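PDB 4XG1: diaminopimelate decarboxylase from Psychromonas ingrahamii, which probably catalyses the pyridoxal 5'-phosphate-dependent decarboxylation of meso-2,6-diaminopimelate to L-lysine, the final step of lysine biosynthesis by the diaminopimelate pathway. Local coordinates for residues G16-V19 against E20-V23; A278-A281 against N282-V285. All coordinates share one frame; numbering follows the deposited sequence.

Contact 1: G16-V19 against E20-V23; sequences GLPV and EQVV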
loop_
_atom_site.group_PDB
_atom_site.type_symbol
_atom_site.label_atom_id
_atom_site.label_comp_id
_atom_site.label_asym_id
_atom_site.label_seq_id
_atom_site.Cartn_x
_atom_site.Cartn_y
_atom_site.Cartn_z
ATOM N N GLY B 16 -0.383 30.633 -7.284
ATOM C CA GLY B 16 -0.743 31.879 -6.636
ATOM C C GLY B 16 -1.159 31.819 -5.174
ATOM O O GLY B 16 -1.427 32.853 -4.578
ATOM N N LEU B 17 -1.192 30.635 -4.569
ATOM C CA LEU B 17 -1.751 30.511 -3.237
ATOM C C LEU B 17 -0.728 30.098 -2.196
ATOM O O LEU B 17 0.136 29.237 -2.439
ATOM C CB LEU B 17 -2.881 29.512 -3.252
ATOM C CG LEU B 17 -4.201 29.926 -3.893
ATOM C CD1 LEU B 17 -5.145 28.724 -3.868
ATOM C CD2 LEU B 17 -4.850 31.108 -3.172
ATOM N N PRO B 18 -0.798 30.716 -1.031
ATOM C CA PRO B 18 -0.039 30.172 0.078
ATOM C C PRO B 18 -0.537 28.752 0.435
ATOM O O PRO B 18 -1.736 28.511 0.487
ATOM C CB PRO B 18 -0.317 31.142 1.244
ATOM C CG PRO B 18 -1.263 32.160 0.732
ATOM C CD PRO B 18 -1.734 31.769 -0.631
ATOM N N VAL B 19 0.397 27.858 0.711
ATOM C CA VAL B 19 0.059 26.505 1.049
ATOM C C VAL B 19 -0.702 26.493 2.361
ATOM O O VAL B 19 -1.657 25.782 2.487
ATOM C CB VAL B 19 1.323 25.635 1.092
ATOM C CG1 VAL B 19 1.043 24.278 1.712
ATOM C CG2 VAL B 19 1.886 25.470 -0.315
ATOM N N GLU B 20 -0.310 27.314 3.322
ATOM C CA GLU B 20 -1.000 27.359 4.612
ATOM C C GLU B 20 -2.490 27.637 4.435
ATOM O O GLU B 20 -3.298 27.215 5.243
ATOM C CB GLU B 20 -0.380 28.413 5.532
ATOM C CG GLU B 20 -0.763 29.858 5.227
ATOM C CD GLU B 20 -0.011 30.877 6.085
ATOM O OE1 GLU B 20 0.169 32.031 5.636
ATOM O OE2 GLU B 20 0.405 30.532 7.216
ATOM N N GLN B 21 -2.840 28.370 3.388
ATOM C CA GLN B 21 -4.211 28.774 3.161
ATOM C C GLN B 21 -5.062 27.599 2.766
ATOM O O GLN B 21 -6.192 27.453 3.245
ATOM C CB GLN B 21 -4.279 29.827 2.056
ATOM C CG GLN B 21 -5.645 30.454 1.857
ATOM C CD GLN B 21 -5.565 31.703 0.987
ATOM O OE1 GLN B 21 -4.934 32.711 1.374
ATOM N NE2 GLN B 21 -6.204 31.658 -0.176
ATOM N N VAL B 22 -4.539 26.765 1.880
ATOM C CA VAL B 22 -5.303 25.588 1.448
ATOM C C VAL B 22 -5.458 24.597 2.617
ATOM O O VAL B 22 -6.555 24.256 3.004
ATOM C CB VAL B 22 -4.742 24.962 0.154
ATOM C CG1 VAL B 22 -4.622 26.017 -0.943
ATOM C CG2 VAL B 22 -3.384 24.367 0.372
ATOM N N VAL B 23 -4.380 24.228 3.252
ATOM C CA VAL B 23 -4.495 23.255 4.297
ATOM C C VAL B 23 -5.319 23.736 5.509
ATOM O O VAL B 23 -5.708 22.916 6.357
ATOM C CB VAL B 23 -3.125 22.710 4.755
ATOM C CG1 VAL B 23 -2.469 21.984 3.604
ATOM C CG2 VAL B 23 -2.233 23.814 5.300
#
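The strand-to-helix junction at P18 brings the Q21 side chain back against the CG-CD edge of the proline, where the short strand 17-18 runs straight into helix 19-26. P18 sits at the N-cap position. Its carbonyl O accepts the backbone N-H of Q21 (N to O 3.1 Å), a bent bond in which the donor stands above the carbonyl plane, whereas V23 N reaches V19 O at 3.2 Å in a nearly straight bond (N-H...O 171°) of the first full helical turn.

Around this helix start the side chains fold back on the strand. With chi1 at -172° Q21 swings its CG to the far side from the backbone N, and the extended chain beyond it carries the side-chain amide past CG and CD of the proline: OE1 lies 3.8 Å from CG of P18, and NE2 comes to 3.3 Å from CD2 of L17, the side chains of Q21 and L17 crossing at about a right angle. The other branch of the leucine, CD1, meets CG1 of V22 at 4.0 Å, an apolar contact on the next residue of the helix. CG2 of V22 is tucked against V19 O at 3.1 Å.

The strand is an outer member of the three-stranded antiparallel sheet formed with 4-6 and 12-14, and V19, V22 and V23 all pack on I32 of strand 30-34. On the exposed side, E20 OE1 forms a salt bridge with R11.

Contact 2: A278-A281 against N282-V285; sequences AIMA and NAGV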
loop_
_atom_site.group_PDB
_atom_site.type_symbol
_atom_site.label_atom_id
_atom_site.label_comp_id
_atom_site.label_asym_id
_atom_site.label_seq_id
_atom_site.Cartn_x
_atom_site.Cartn_y
_atom_site.Cartn_z
ATOM N N ALA B 278 7.824 11.318 -14.470
ATOM C CA ALA B 278 8.434 12.531 -15.009
ATOM C C ALA B 278 7.400 13.630 -15.164
ATOM O O ALA B 278 7.703 14.816 -15.002
ATOM C CB ALA B 278 9.078 12.246 -16.332
ATOM N N ILE B 279 6.157 13.233 -15.392
ATOM C CA ILE B 279 5.083 14.220 -15.421
ATOM C C ILE B 279 4.597 14.624 -14.042
ATOM O O ILE B 279 4.403 15.796 -13.781
ATOM C CB ILE B 279 3.918 13.753 -16.290
ATOM C CG1 ILE B 279 4.381 13.713 -17.737
ATOM C CG2 ILE B 279 2.723 14.690 -16.142
ATOM C CD1 ILE B 279 3.382 13.075 -18.664
ATOM N N MET B 280 4.399 13.684 -13.143
ATOM C CA MET B 280 3.659 13.991 -11.887
ATOM C C MET B 280 4.476 14.156 -10.635
ATOM O O MET B 280 4.020 14.818 -9.707
ATOM C CB MET B 280 2.624 12.910 -11.628
ATOM C CG MET B 280 1.489 12.895 -12.624
ATOM S SD MET B 280 0.493 14.381 -12.620
ATOM C CE MET B 280 0.210 14.689 -10.876
ATOM N N ALA B 281 5.663 13.563 -10.571
ATOM C CA ALA B 281 6.367 13.486 -9.282
ATOM C C ALA B 281 6.424 14.817 -8.568
ATOM O O ALA B 281 5.922 14.979 -7.461
ATOM C CB ALA B 281 7.736 12.924 -9.453
ATOM N N ASN B 282 6.993 15.802 -9.237
ATOM C CA ASN B 282 7.191 17.110 -8.610
ATOM C C ASN B 282 6.050 18.076 -8.886
ATOM O O ASN B 282 6.122 19.237 -8.479
ATOM C CB ASN B 282 8.528 17.682 -9.035
ATOM C CG ASN B 282 9.686 16.972 -8.362
ATOM O OD1 ASN B 282 9.697 16.807 -7.141
ATOM N ND2 ASN B 282 10.669 16.536 -9.154
ATOM N N ALA B 283 4.979 17.586 -9.508
ATOM C CA ALA B 283 3.712 18.329 -9.591
ATOM C C ALA B 283 2.831 18.217 -8.338
ATOM O O ALA B 283 1.746 18.797 -8.326
ATOM C CB ALA B 283 2.901 17.897 -10.795
ATOM N N GLY B 284 3.307 17.530 -7.288
ATOM C CA GLY B 284 2.550 17.429 -6.052
ATOM C C GLY B 284 3.391 17.356 -4.796
ATOM O O GLY B 284 4.520 16.911 -4.817
ATOM N N VAL B 285 2.795 17.805 -3.697
ATOM C CA VAL B 285 3.382 17.634 -2.404
ATOM C C VAL B 285 2.379 17.036 -1.433
ATOM O O VAL B 285 1.169 16.985 -1.719
ATOM C CB VAL B 285 3.869 18.980 -1.832
ATOM C CG1 VAL B 285 4.890 19.582 -2.785
ATOM C CG2 VAL B 285 2.723 19.954 -1.629
HETATM O O HOH W 1 8.047 15.420 -12.100
#
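M280 and A283 meet where the short helix 277-280 gives way to strand 284-294, a helical turn after the predicted cofactor-binding residues E274 to R277. From its CB the methionine chain sets out away from N282-V285, with CG beside the backbone N (chi1 -68°). Bends of the same sense follow at chi2 (-63°) and chi3 (-46°), curling SD and CE back around. Of the methionine side chain, only CE comes within 4.2 Å of A283 CB. Further out, the methionine packs on I38 of helix 35-49, Y58 of strand 54-59 and the loop residues N63 and A375, and its side chain lies about 8 Å from the bound pyridoxal-lysine adduct.

The backbone turns through a single direct bond between the segments: A283 N donates to M280 O at 2.9 Å, coming from above the carbonyl plane. The methyl of A283 rests against the same oxygen, CB to O 3.5 Å, and lies 3.9 Å from I279 O. One residue earlier, a water takes the place of a direct link, accepting from N282 N at 3.1 Å and donating to A278 O at 3.0 Å.

The CB of N282 points away from 278-281, and its amide is held by partners outside the turn. Its OD1 is hydrogen-bonded to S372, while ND2 has a weak bond to the carbonyl O of P244. A283, just before the strand, and V285 within it form backbone hydrogen bonds with S34 and I32.

Chemically, the turn is held by one direct and one water-mediated link: M280 O takes the amide of A283, the water bridges A278 O and N282 N, and the apolar M280-A283 contact lies beside this turn.

How the contacts relate
Contact 1 comes first along the chain, near the N-terminus, and contact 2 follows more than 250 residues later; their centres lie 18 Å apart and their nearest atoms about 6 Å, without touching. Strands 30-34 and 284-294, antiparallel neighbours in the mixed sheet, connect them. Side chains of contact 1 pack on I32 and V287, while A283 and V285 of contact 2 pair with S34 and I32. Contact 1 thus packs on these two strands, its centre about 25 Å from the centre of the chain, whereas contact 2, its centre about 9 Å from it, leads from the pyridoxal-binding TIM barrel into the sheet. Of the two, contact 2 lies nearer the predicted cofactor-binding residues.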